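D-3-phosphoglycerate dehydrogenase-related protein (Vibrio cholerae, PDB 4S1V) probably catalyses the NAD-dependent oxidation of a D-2-hydroxyacid such as 3-phosphoglycerate to the 2-oxoacid, or the reverse reduction. Local coordinates at residues A19-L23 with F305-V309; I60-A66 with L88-V94; I173-G177 with A197-A201; L225-D231 with P256-A260. Numbering follows the deposited sequence.

Interaction 1 (A19-L23 with F305-V309); sequences AFQCL and FENVV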
loop_
_atom_site.group_PDB
_atom_site.type_symbol
_atom_site.label_atom_id
_atom_site.label_comp_id
_atom_site.label_asym_id
_atom_site.label_seq_id
_atom_site.Cartn_x
_atom_site.Cartn_y
_atom_site.Cartn_z
ATOM N N ALA C 19 -1.810 -0.354 -43.441
ATOM C CA ALA C 19 -3.083 -0.639 -44.083
ATOM C C ALA C 19 -3.917 0.617 -44.376
ATOM O O ALA C 19 -4.755 0.600 -45.274
ATOM C CB ALA C 19 -3.876 -1.632 -43.252
ATOM N N PHE C 20 -3.679 1.697 -43.631
ATOM C CA PHE C 20 -4.438 2.938 -43.805
ATOM C C PHE C 20 -4.252 3.566 -45.186
ATOM O O PHE C 20 -5.166 4.214 -45.696
ATOM C CB PHE C 20 -4.099 3.954 -42.711
ATOM C CG PHE C 20 -5.163 5.002 -42.499
ATOM C CD1 PHE C 20 -6.311 4.715 -41.760
ATOM C CD2 PHE C 20 -5.013 6.282 -43.026
ATOM C CE1 PHE C 20 -7.288 5.680 -41.558
ATOM C CE2 PHE C 20 -5.987 7.253 -42.827
ATOM C CZ PHE C 20 -7.122 6.954 -42.089
ATOM N N GLN C 21 -3.083 3.364 -45.794
ATOM C CA GLN C 21 -2.817 3.881 -47.145
ATOM C C GLN C 21 -3.723 3.271 -48.208
ATOM O O GLN C 21 -3.961 3.892 -49.244
ATOM C CB GLN C 21 -1.343 3.722 -47.538
ATOM C CG GLN C 21 -0.471 4.905 -47.127
ATOM C CD GLN C 21 -0.966 6.235 -47.687
ATOM O OE1 GLN C 21 -1.182 6.381 -48.896
ATOM N NE2 GLN C 21 -1.148 7.215 -46.804
ATOM N N CYS C 22 -4.227 2.068 -47.930
ATOM C CA CYS C 22 -5.208 1.391 -48.779
ATOM C C CYS C 22 -6.508 2.185 -48.943
ATOM O O CYS C 22 -7.329 1.863 -49.805
ATOM C CB CYS C 22 -5.532 -0.003 -48.227
ATOM S SG CYS C 22 -4.136 -1.154 -48.180
ATOM N N LEU C 23 -6.697 3.209 -48.111
ATOM C CA LEU C 23 -7.914 4.029 -48.160
ATOM C C LEU C 23 -7.720 5.399 -48.823
ATOM O O LEU C 23 -8.620 6.246 -48.789
ATOM C CB LEU C 23 -8.505 4.195 -46.762
ATOM C CG LEU C 23 -9.044 2.956 -46.043
ATOM C CD1 LEU C 23 -9.589 3.378 -44.688
ATOM C CD2 LEU C 23 -10.111 2.240 -46.863
ATOM N N PHE C 305 -10.150 -3.034 -44.992
ATOM C CA PHE C 305 -10.027 -1.982 -46.012
ATOM C C PHE C 305 -10.064 -2.545 -47.430
ATOM O O PHE C 305 -10.482 -1.859 -48.368
ATOM C CB PHE C 305 -8.754 -1.149 -45.808
ATOM C CG PHE C 305 -8.697 -0.426 -44.492
ATOM C CD1 PHE C 305 -9.844 -0.244 -43.717
ATOM C CD2 PHE C 305 -7.494 0.103 -44.034
ATOM C CE1 PHE C 305 -9.786 0.430 -42.509
ATOM C CE2 PHE C 305 -7.433 0.791 -42.831
ATOM C CZ PHE C 305 -8.577 0.950 -42.068
ATOM N N GLU C 306 -9.617 -3.793 -47.573
ATOM C CA GLU C 306 -9.679 -4.524 -48.839
ATOM C C GLU C 306 -11.138 -4.725 -49.243
ATOM O O GLU C 306 -11.498 -4.560 -50.410
ATOM C CB GLU C 306 -8.955 -5.878 -48.708
ATOM C CG GLU C 306 -9.141 -6.854 -49.859
ATOM C CD GLU C 306 -8.895 -8.303 -49.460
ATOM O OE1 GLU C 306 -8.118 -8.565 -48.514
ATOM O OE2 GLU C 306 -9.493 -9.198 -50.093
ATOM N N ASN C 307 -11.978 -5.068 -48.270
ATOM C CA ASN C 307 -13.400 -5.274 -48.527
ATOM C C ASN C 307 -14.134 -3.967 -48.838
ATOM O O ASN C 307 -15.068 -3.946 -49.637
ATOM C CB ASN C 307 -14.048 -6.025 -47.369
ATOM C CG ASN C 307 -13.685 -7.500 -47.360
ATOM O OD1 ASN C 307 -13.411 -8.092 -48.409
ATOM N ND2 ASN C 307 -13.690 -8.102 -46.179
ATOM N N VAL C 308 -13.684 -2.882 -48.217
ATOM C CA VAL C 308 -14.190 -1.551 -48.517
ATOM C C VAL C 308 -13.961 -1.216 -49.995
ATOM O O VAL C 308 -14.900 -0.820 -50.691
ATOM C CB VAL C 308 -13.565 -0.474 -47.593
ATOM C CG1 VAL C 308 -13.865 0.925 -48.110
ATOM C CG2 VAL C 308 -14.089 -0.628 -46.169
ATOM N N VAL C 309 -12.729 -1.397 -50.472
ATOM C CA VAL C 309 -12.386 -1.085 -51.873
ATOM C C VAL C 309 -12.979 -2.079 -52.887
ATOM O O VAL C 309 -13.215 -1.723 -54.050
ATOM C CB VAL C 309 -10.863 -0.875 -52.091
ATOM C CG1 VAL C 309 -10.350 0.269 -51.226
ATOM C CG2 VAL C 309 -10.073 -2.147 -51.821
#

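Interaction 2 (I60-A66 with L88-V94); sequences ITENLLA and LCERYGV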
loop_
_atom_site.group_PDB
_atom_site.type_symbol
_atom_site.label_atom_id
_atom_site.label_comp_id
_atom_site.label_asym_id
_atom_site.label_seq_id
_atom_site.Cartn_x
_atom_site.Cartn_y
_atom_site.Cartn_z
ATOM N N ILE C 60 -24.312 -3.461 -33.373
ATOM C CA ILE C 60 -25.153 -2.900 -34.425
ATOM C C ILE C 60 -26.596 -3.326 -34.164
ATOM O O ILE C 60 -26.943 -4.497 -34.325
ATOM C CB ILE C 60 -24.701 -3.351 -35.836
ATOM C CG1 ILE C 60 -23.232 -2.969 -36.094
ATOM C CG2 ILE C 60 -25.612 -2.762 -36.905
ATOM C CD1 ILE C 60 -22.916 -1.490 -35.944
ATOM N N THR C 61 -27.422 -2.380 -33.737
ATOM C CA THR C 61 -28.816 -2.670 -33.400
ATOM C C THR C 61 -29.754 -2.249 -34.530
ATOM O O THR C 61 -29.334 -1.569 -35.462
ATOM C CB THR C 61 -29.248 -1.956 -32.105
ATOM O OG1 THR C 61 -29.077 -0.545 -32.258
ATOM C CG2 THR C 61 -28.449 -2.457 -30.892
ATOM N N GLU C 62 -31.019 -2.656 -34.441
ATOM C CA GLU C 62 -32.027 -2.208 -35.399
ATOM C C GLU C 62 -32.201 -0.690 -35.330
ATOM O O GLU C 62 -32.361 -0.027 -36.358
ATOM C CB GLU C 62 -33.362 -2.923 -35.185
ATOM C CG GLU C 62 -34.376 -2.622 -36.277
ATOM C CD GLU C 62 -35.473 -3.662 -36.398
ATOM O OE1 GLU C 62 -35.751 -4.375 -35.412
ATOM O OE2 GLU C 62 -36.063 -3.761 -37.492
ATOM N N ASN C 63 -32.149 -0.154 -34.114
ATOM C CA ASN C 63 -32.183 1.287 -33.890
ATOM C C ASN C 63 -31.141 2.036 -34.733
ATOM O O ASN C 63 -31.463 3.038 -35.370
ATOM C CB ASN C 63 -32.007 1.591 -32.400
ATOM C CG ASN C 63 -32.170 3.066 -32.073
ATOM O OD1 ASN C 63 -33.036 3.749 -32.620
ATOM N ND2 ASN C 63 -31.338 3.560 -31.167
ATOM N N LEU C 64 -29.902 1.548 -34.745
ATOM C CA LEU C 64 -28.865 2.141 -35.589
ATOM C C LEU C 64 -29.219 2.015 -37.072
ATOM O O LEU C 64 -29.200 3.001 -37.803
ATOM C CB LEU C 64 -27.488 1.509 -35.318
ATOM C CG LEU C 64 -26.677 1.862 -34.063
ATOM C CD1 LEU C 64 -25.234 1.396 -34.231
ATOM C CD2 LEU C 64 -26.718 3.356 -33.769
ATOM N N LEU C 65 -29.553 0.802 -37.498
ATOM C CA LEU C 65 -29.872 0.518 -38.896
ATOM C C LEU C 65 -31.104 1.282 -39.386
ATOM O O LEU C 65 -31.155 1.714 -40.539
ATOM C CB LEU C 65 -30.071 -0.990 -39.092
ATOM C CG LEU C 65 -28.852 -1.892 -38.852
ATOM C CD1 LEU C 65 -29.291 -3.291 -38.444
ATOM C CD2 LEU C 65 -27.956 -1.950 -40.081
ATOM N N ALA C 66 -32.086 1.457 -38.503
ATOM C CA ALA C 66 -33.314 2.177 -38.842
ATOM C C ALA C 66 -33.057 3.656 -39.118
ATOM O O ALA C 66 -33.789 4.276 -39.890
ATOM C CB ALA C 66 -34.361 2.012 -37.745
ATOM N N LEU C 88 -30.434 -9.070 -40.357
ATOM C CA LEU C 88 -31.094 -7.792 -40.061
ATOM C C LEU C 88 -30.460 -6.624 -40.820
ATOM O O LEU C 88 -31.169 -5.754 -41.323
ATOM C CB LEU C 88 -31.114 -7.506 -38.545
ATOM C CG LEU C 88 -31.965 -6.345 -38.001
ATOM C CD1 LEU C 88 -33.449 -6.698 -37.912
ATOM C CD2 LEU C 88 -31.463 -5.917 -36.632
ATOM N N CYS C 89 -29.129 -6.604 -40.892
ATOM C CA CYS C 89 -28.411 -5.573 -41.644
ATOM C C CYS C 89 -28.850 -5.513 -43.113
ATOM O O CYS C 89 -29.099 -4.436 -43.651
ATOM C CB CYS C 89 -26.899 -5.810 -41.569
ATOM S SG CYS C 89 -26.118 -5.336 -40.010
ATOM N N GLU C 90 -28.948 -6.680 -43.744
ATOM C CA GLU C 90 -29.279 -6.782 -45.168
ATOM C C GLU C 90 -30.729 -6.398 -45.420
ATOM O O GLU C 90 -31.042 -5.760 -46.424
ATOM C CB GLU C 90 -28.979 -8.192 -45.678
ATOM C CG GLU C 90 -27.509 -8.564 -45.532
ATOM C CD GLU C 90 -27.203 -10.002 -45.902
ATOM O OE1 GLU C 90 -27.865 -10.929 -45.371
ATOM O OE2 GLU C 90 -26.274 -10.202 -46.714
ATOM N N ARG C 91 -31.598 -6.759 -44.475
ATOM C CA ARG C 91 -32.998 -6.344 -44.493
ATOM C C ARG C 91 -33.138 -4.812 -44.550
ATOM O O ARG C 91 -34.124 -4.300 -45.076
ATOM C CB ARG C 91 -33.731 -6.940 -43.286
ATOM C CG ARG C 91 -35.245 -6.777 -43.283
ATOM C CD ARG C 91 -35.654 -5.497 -42.570
ATOM N NE ARG C 91 -37.098 -5.412 -42.398
ATOM C CZ ARG C 91 -37.756 -5.840 -41.325
ATOM N NH1 ARG C 91 -37.107 -6.394 -40.303
ATOM N NH2 ARG C 91 -39.073 -5.713 -41.277
ATOM N N TYR C 92 -32.148 -4.089 -44.020
ATOM C CA TYR C 92 -32.097 -2.628 -44.152
ATOM C C TYR C 92 -31.217 -2.162 -45.305
ATOM O O TYR C 92 -30.844 -0.986 -45.371
ATOM C CB TYR C 92 -31.634 -1.976 -42.850
ATOM C CG TYR C 92 -32.737 -1.833 -41.844
ATOM C CD1 TYR C 92 -33.025 -2.868 -40.958
ATOM C CD2 TYR C 92 -33.507 -0.673 -41.784
ATOM C CE1 TYR C 92 -34.038 -2.752 -40.031
ATOM C CE2 TYR C 92 -34.529 -0.549 -40.855
ATOM C CZ TYR C 92 -34.786 -1.595 -39.986
ATOM O OH TYR C 92 -35.797 -1.501 -39.065
ATOM N N GLY C 93 -30.885 -3.089 -46.201
ATOM C CA GLY C 93 -30.055 -2.793 -47.368
ATOM C C GLY C 93 -28.591 -2.542 -47.046
ATOM O O GLY C 93 -27.899 -1.841 -47.784
ATOM N N VAL C 94 -28.106 -3.114 -45.949
ATOM C CA VAL C 94 -26.698 -2.943 -45.600
ATOM C C VAL C 94 -25.933 -4.234 -45.830
ATOM O O VAL C 94 -26.265 -5.273 -45.255
ATOM C CB VAL C 94 -26.501 -2.427 -44.162
ATOM C CG1 VAL C 94 -25.018 -2.234 -43.865
ATOM C CG2 VAL C 94 -27.263 -1.122 -43.958
#

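Interaction 3 (I173-G177 with A197-A201); sequences ILVWG and AEFFA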
loop_
_atom_site.group_PDB
_atom_site.type_symbol
_atom_site.label_atom_id
_atom_site.label_comp_id
_atom_site.label_asym_id
_atom_site.label_seq_id
_atom_site.Cartn_x
_atom_site.Cartn_y
_atom_site.Cartn_z
ATOM N N ILE C 173 -0.253 -30.553 -19.083
ATOM C CA ILE C 173 -1.389 -29.965 -19.778
ATOM C C ILE C 173 -2.609 -30.850 -19.594
ATOM O O ILE C 173 -2.567 -32.040 -19.911
ATOM C CB ILE C 173 -1.089 -29.729 -21.280
ATOM C CG1 ILE C 173 0.246 -28.990 -21.462
ATOM C CG2 ILE C 173 -2.241 -28.990 -21.961
ATOM C CD1 ILE C 173 0.285 -27.579 -20.899
ATOM N N LEU C 174 -3.673 -30.264 -19.042
ATOM C CA LEU C 174 -4.955 -30.949 -18.849
ATOM C C LEU C 174 -6.029 -30.216 -19.647
ATOM O O LEU C 174 -6.185 -28.993 -19.525
ATOM C CB LEU C 174 -5.330 -30.984 -17.366
ATOM C CG LEU C 174 -6.600 -31.744 -16.970
ATOM C CD1 LEU C 174 -6.444 -33.255 -17.158
ATOM C CD2 LEU C 174 -6.994 -31.428 -15.536
ATOM N N VAL C 175 -6.760 -30.961 -20.471
ATOM C CA VAL C 175 -7.684 -30.348 -21.421
ATOM C C VAL C 175 -9.133 -30.761 -21.170
ATOM O O VAL C 175 -9.430 -31.935 -20.945
ATOM C CB VAL C 175 -7.264 -30.640 -22.877
ATOM C CG1 VAL C 175 -8.278 -30.097 -23.869
ATOM C CG2 VAL C 175 -5.879 -30.067 -23.160
ATOM N N TRP C 176 -10.021 -29.774 -21.199
ATOM C CA TRP C 176 -11.460 -30.009 -21.156
ATOM C C TRP C 176 -12.149 -29.311 -22.305
ATOM O O TRP C 176 -11.640 -28.325 -22.855
ATOM C CB TRP C 176 -12.043 -29.579 -19.804
ATOM C CG TRP C 176 -13.520 -29.858 -19.695
ATOM C CD1 TRP C 176 -14.551 -28.938 -19.525
ATOM C CD2 TRP C 176 -14.191 -31.163 -19.810
ATOM N NE1 TRP C 176 -15.773 -29.566 -19.505
ATOM C CE2 TRP C 176 -15.629 -30.899 -19.672
ATOM C CE3 TRP C 176 -13.759 -32.476 -19.992
ATOM C CZ2 TRP C 176 -16.575 -31.922 -19.716
ATOM C CZ3 TRP C 176 -14.719 -33.495 -20.042
ATOM C CH2 TRP C 176 -16.093 -33.223 -19.907
ATOM N N GLY C 177 -13.300 -29.840 -22.707
ATOM C CA GLY C 177 -14.148 -29.185 -23.703
ATOM C C GLY C 177 -14.873 -30.206 -24.556
ATOM O O GLY C 177 -15.194 -31.306 -24.092
ATOM N N ALA C 197 -15.787 -31.645 -13.534
ATOM C CA ALA C 197 -15.456 -31.703 -12.101
ATOM C C ALA C 197 -13.963 -31.977 -11.858
ATOM O O ALA C 197 -13.320 -31.265 -11.090
ATOM C CB ALA C 197 -16.331 -32.719 -11.377
ATOM N N GLU C 198 -13.405 -32.980 -12.535
ATOM C CA GLU C 198 -11.964 -33.249 -12.442
ATOM C C GLU C 198 -11.120 -32.062 -12.944
ATOM O O GLU C 198 -10.079 -31.747 -12.371
ATOM C CB GLU C 198 -11.599 -34.532 -13.207
ATOM C CG GLU C 198 -10.111 -34.678 -13.503
ATOM C CD GLU C 198 -9.738 -36.018 -14.114
ATOM O OE1 GLU C 198 -9.838 -37.052 -13.420
ATOM O OE2 GLU C 198 -9.315 -36.037 -15.286
ATOM N N PHE C 199 -11.579 -31.417 -14.015
ATOM C CA PHE C 199 -10.868 -30.303 -14.629
ATOM C C PHE C 199 -10.707 -29.145 -13.649
ATOM O O PHE C 199 -9.601 -28.655 -13.456
ATOM C CB PHE C 199 -11.581 -29.865 -15.921
ATOM C CG PHE C 199 -10.923 -28.704 -16.633
ATOM C CD1 PHE C 199 -9.665 -28.842 -17.222
ATOM C CD2 PHE C 199 -11.579 -27.479 -16.740
ATOM C CE1 PHE C 199 -9.077 -27.774 -17.889
ATOM C CE2 PHE C 199 -10.996 -26.409 -17.408
ATOM C CZ PHE C 199 -9.742 -26.554 -17.978
ATOM N N PHE C 200 -11.797 -28.728 -13.004
ATOM C CA PHE C 200 -11.719 -27.641 -12.027
ATOM C C PHE C 200 -10.974 -28.013 -10.751
ATOM O O PHE C 200 -10.312 -27.164 -10.151
ATOM C CB PHE C 200 -13.104 -27.055 -11.718
ATOM C CG PHE C 200 -13.573 -26.079 -12.754
ATOM C CD1 PHE C 200 -14.147 -26.525 -13.935
ATOM C CD2 PHE C 200 -13.411 -24.710 -12.565
ATOM C CE1 PHE C 200 -14.561 -25.627 -14.912
ATOM C CE2 PHE C 200 -13.827 -23.806 -13.531
ATOM C CZ PHE C 200 -14.403 -24.268 -14.708
ATOM N N ALA C 201 -11.067 -29.282 -10.352
ATOM C CA ALA C 201 -10.383 -29.752 -9.149
ATOM C C ALA C 201 -8.859 -29.789 -9.303
ATOM O O ALA C 201 -8.134 -29.467 -8.359
ATOM C CB ALA C 201 -10.912 -31.122 -8.735
#

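Interaction 4 (L225-D231 with P256-A260); sequences LLAMKPD and PMRQA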
loop_
_atom_site.group_PDB
_atom_site.type_symbol
_atom_site.label_atom_id
_atom_site.label_comp_id
_atom_site.label_asym_id
_atom_site.label_seq_id
_atom_site.Cartn_x
_atom_site.Cartn_y
_atom_site.Cartn_z
ATOM N N LEU C 225 -16.150 -22.636 -10.000
ATOM C CA LEU C 225 -15.087 -21.814 -9.414
ATOM C C LEU C 225 -14.750 -22.252 -7.990
ATOM O O LEU C 225 -13.573 -22.316 -7.621
ATOM C CB LEU C 225 -15.453 -20.328 -9.432
ATOM C CG LEU C 225 -15.735 -19.676 -10.786
ATOM C CD1 LEU C 225 -16.121 -18.223 -10.582
ATOM C CD2 LEU C 225 -14.547 -19.789 -11.740
ATOM N N LEU C 226 -15.779 -22.573 -7.204
ATOM C CA LEU C 226 -15.592 -22.942 -5.791
ATOM C C LEU C 226 -14.891 -24.288 -5.607
ATOM O O LEU C 226 -14.300 -24.546 -4.555
ATOM C CB LEU C 226 -16.927 -22.925 -5.036
ATOM C CG LEU C 226 -17.544 -21.541 -4.799
ATOM C CD1 LEU C 226 -19.031 -21.658 -4.497
ATOM C CD2 LEU C 226 -16.805 -20.804 -3.689
ATOM N N ALA C 227 -14.948 -25.126 -6.640
ATOM C CA ALA C 227 -14.293 -26.429 -6.632
ATOM C C ALA C 227 -12.809 -26.339 -6.987
ATOM O O ALA C 227 -12.128 -27.362 -7.052
ATOM C CB ALA C 227 -15.011 -27.393 -7.572
ATOM N N MET C 228 -12.309 -25.122 -7.210
ATOM C CA MET C 228 -10.910 -24.937 -7.609
ATOM C C MET C 228 -9.978 -24.947 -6.396
ATOM O O MET C 228 -10.423 -24.729 -5.269
ATOM C CB MET C 228 -10.733 -23.644 -8.425
ATOM C CG MET C 228 -11.271 -23.736 -9.852
ATOM S SD MET C 228 -11.183 -22.219 -10.829
ATOM C CE MET C 228 -9.420 -22.132 -11.144
ATOM N N LYS C 229 -8.693 -25.202 -6.634
ATOM C CA LYS C 229 -7.676 -25.130 -5.582
ATOM C C LYS C 229 -7.621 -23.741 -4.917
ATOM O O LYS C 229 -7.834 -22.722 -5.583
ATOM C CB LYS C 229 -6.299 -25.502 -6.140
ATOM C CG LYS C 229 -6.135 -26.970 -6.471
ATOM C CD LYS C 229 -4.762 -27.217 -7.070
ATOM C CE LYS C 229 -4.556 -28.680 -7.437
ATOM N NZ LYS C 229 -3.272 -28.869 -8.173
ATOM N N PRO C 230 -7.341 -23.694 -3.598
ATOM C CA PRO C 230 -7.326 -22.410 -2.858
ATOM C C PRO C 230 -6.199 -21.436 -3.248
ATOM O O PRO C 230 -6.243 -20.262 -2.853
ATOM C CB PRO C 230 -7.178 -22.843 -1.396
ATOM C CG PRO C 230 -6.570 -24.211 -1.460
ATOM C CD PRO C 230 -7.113 -24.848 -2.704
ATOM N N ASP C 231 -5.212 -21.917 -4.006
ATOM C CA ASP C 231 -4.139 -21.074 -4.538
ATOM C C ASP C 231 -4.109 -21.109 -6.076
ATOM O O ASP C 231 -3.060 -20.884 -6.683
ATOM C CB ASP C 231 -2.776 -21.506 -3.969
ATOM C CG ASP C 231 -2.398 -22.942 -4.348
ATOM O OD1 ASP C 231 -3.253 -23.678 -4.894
ATOM O OD2 ASP C 231 -1.242 -23.341 -4.094
ATOM N N PRO C 256 -8.894 -14.257 -0.929
ATOM C CA PRO C 256 -7.720 -13.461 -1.311
ATOM C C PRO C 256 -6.461 -14.279 -1.613
ATOM O O PRO C 256 -5.523 -13.753 -2.202
ATOM C CB PRO C 256 -7.496 -12.541 -0.101
ATOM C CG PRO C 256 -8.188 -13.214 1.033
ATOM C CD PRO C 256 -9.365 -13.923 0.428
ATOM N N MET C 257 -6.443 -15.553 -1.239
ATOM C CA MET C 257 -5.315 -16.407 -1.590
ATOM C C MET C 257 -5.423 -16.969 -3.004
ATOM O O MET C 257 -4.425 -17.398 -3.577
ATOM C CB MET C 257 -5.108 -17.514 -0.556
ATOM C CG MET C 257 -3.864 -17.319 0.313
ATOM S SD MET C 257 -3.830 -15.833 1.352
ATOM C CE MET C 257 -2.906 -14.671 0.345
ATOM N N ARG C 258 -6.635 -16.964 -3.556
ATOM C CA ARG C 258 -6.852 -17.318 -4.951
ATOM C C ARG C 258 -6.572 -16.122 -5.849
ATOM O O ARG C 258 -6.602 -14.975 -5.400
ATOM C CB ARG C 258 -8.293 -17.760 -5.159
ATOM C CG ARG C 258 -8.586 -19.157 -4.646
ATOM C CD ARG C 258 -10.017 -19.546 -4.937
ATOM N NE ARG C 258 -10.307 -19.512 -6.372
ATOM C CZ ARG C 258 -11.281 -20.210 -6.943
ATOM N NH1 ARG C 258 -12.044 -21.010 -6.198
ATOM N NH2 ARG C 258 -11.488 -20.123 -8.251
ATOM N N GLN C 259 -6.325 -16.395 -7.124
ATOM C CA GLN C 259 -6.043 -15.352 -8.091
ATOM C C GLN C 259 -6.859 -15.494 -9.375
ATOM O O GLN C 259 -7.373 -16.566 -9.695
ATOM C CB GLN C 259 -4.550 -15.337 -8.417
ATOM C CG GLN C 259 -3.700 -14.632 -7.377
ATOM C CD GLN C 259 -2.233 -14.606 -7.755
ATOM O OE1 GLN C 259 -1.387 -15.046 -6.983
ATOM N NE2 GLN C 259 -1.926 -14.090 -8.947
ATOM N N ALA C 260 -6.983 -14.390 -10.103
ATOM C CA ALA C 260 -7.629 -14.402 -11.401
ATOM C C ALA C 260 -6.935 -13.405 -12.316
ATOM O O ALA C 260 -6.270 -12.483 -11.847
ATOM C CB ALA C 260 -9.117 -14.098 -11.279
#

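Interaction 1 (A19-L23 with F305-V309)
Residues 305-309 form a regular helical turn, with Val309 N bonded to Phe305 O at 3.1 Å, inside the C-terminal helix 294-312. Across the contact, residues 19-22 take helical backbone angles in the loop between strands 3-6 and 27-30; two successive i to i+3 hydrogen bonds, Cys22 N to Ala19 O at 3.1 Å and Leu23 N to Phe20 O at 3.0 Å, shape this turn. The backbones come closest at Cys22 and Phe305, whose CA atoms are 6.5 Å apart. Phe305 is the centre of the contact. Leu23 CD1 sits almost on the ring normal, 3.5 Å from the centroid, in a CH-pi contact, while Ala19 O meets the ring edge at 3.0 Å from CD2. Further along the helix, Val308 CG1 reaches Leu23 CD2 at 4.2 Å. Phe305 and Val308 also touch strand 3-6, and Phe20 and Leu23 touch strand 27-30. Helix 294-312, from the far end of the chain, thus completes the N-terminal alpha/beta domain, as in this dehydrogenase family, whose first domain is built from both chain ends. No hydrogen bond crosses between the segments: shape and apolar burial, rather than directed polar bonds, join them.

Interaction 2 (I60-A66 with L88-V94)
Leu65 is the main bump, projecting from the short helix 62-66 into a hollow lined by Leu88, Cys89, Tyr92 and Val94. Its CD1 lies 3.9 Å from Leu88 CD2, and its CD2 is 3.9 Å from Cys89 SG and 4.0 Å from Val94 CG2. The ring of Tyr92 forms another wall: Leu65 CB stands over its face, 4.2 Å from the centroid in a CH-pi contact, and the backbone passing from Leu65 to Ala66 crosses the same face, bringing Ala66 CA to 3.6 Å from Tyr92 CE2. At the inner end, Ile60 CG2 fits against Cys89 SG at 4.1 Å. Ile60, Cys89 and Val94 all touch Ile74, so the two helices pack side by side against strand 73-76 of the parallel sheet in the N-terminal alpha/beta domain. Thr61 N-caps the start of the first helix through a weak bond from Leu64 N to its OG1, and a Schellman motif closes the second, with Gly93 at positive phi, Val94 N bonded to Cys89 O at 2.8 Å and Gly93 N to Glu90 O at 2.7 Å. Glu62 arches over the groove, its CB 3.8 Å from Leu88 CD2. Its OE2 accepts a 2.8 Å hydrogen bond from Tyr92 OH and makes a long salt bridge, 4.0 Å to Arg91 NH1, in which the oxygen lies well out of the guanidinium plane and no N-H points at it.

Interaction 3 (I173-G177 with A197-A201)
The ring of Phe199 packs against Trp176, whose CB lies over its face, 3.6 Å from the centroid and 17° off the normal, in a CH-pi contact. This is strand-to-helix packing within the Rossmann-type nucleotide-binding domain: strand 173-176 belongs to the parallel sheet, and helix 196-202 packs on one face of it. The short axes pass 8.9 Å apart at 142°, so the helix runs roughly antiparallel to the strand. Strand alternation sends Leu174 and Trp176 towards the helix and turns Val175 away, onto Ala185 of helix 179-188. Phe199 offers its face to Trp176 CB, while its CD1 meets Leu174 CD2 at 4.1 Å. The indole itself leads away from the helix segment; its five-membered ring and the Phe199 ring are oblique, with planes at 33° and centroids 5.5 Å apart. Trp153 of strand 150-153 stands edge-to-face with Trp176 and also touches Phe199, extending the aromatic cluster to the neighbouring strand. Glu198 brushes Leu174 CD1 at 4.4 Å through OE2, an oxygen that is hydrogen-bonded to Ala194 N. No hydrogen bond links the two segments, although Leu174 O approaches the edge of the Phe199 ring, 3.5 Å from CE1.

Interaction 4 (L225-D231 with P256-A260)
The guanidinium of Arg258 grips the carbonyl of Leu225: NH1 donates a very short hydrogen bond of 2.5 Å to Leu225 O, and NH2 adds a weak one at 3.1 Å to that same oxygen. Leu225 O also accepts from Met228 N at 3.1 Å, as the chain turns off the end of helix 222-226, so this one carbonyl serves both the turn and the arginine. Around this anchor, Met228 SD lies 3.3 Å from Arg258 NH2, and Met228 CB and Lys229 O sit over one guanidinium face. The aliphatic part of the arginine runs along the following backbone, its CG 3.2 Å from Pro230 O and 3.8 Å from Lys229 O. Farther out, Asp231 CA lies 3.8 Å from Met257 O; the Asp231 carboxylate turns to Arg143 in a salt bridge. Both segments lead into adjacent parallel strands of the Rossmann-type domain, 233-236 and 259-262, where Gln259 makes backbone hydrogen bonds with Ser232 and Phe234. The contact therefore ties together the two connections that enter these strands. With Leu225 O near the plane of its guanidinium and its chain laid along the backbone, the buried arginine uses both polar and aliphatic parts to join segments that share little apolar side-chain packing.

Interactions 1 and 2 belong to the N-terminal parallel sheet and interactions 3 and 4 to the larger Rossmann-type sheet. Within each pair the centres lie 23 and 15 Å apart, against more than 40 Å between pairs. Interaction 1 joins distant ends of the chain and encloses the other three in sequence; interactions 2, 3 and 4 are local and follow one another. Interaction 3 is the most buried, and like interaction 1 it relies on a phenylalanine without hydrogen bonds. Interactions 1, 2 and 4 are only partly buried; of these, 2 and 4 add polar bonds, carboxylate-centred in one and carbonyl-centred in the other. Interactions 3 and 4 touch directly, Phe200 O lying 3.6 Å from Met228 CG.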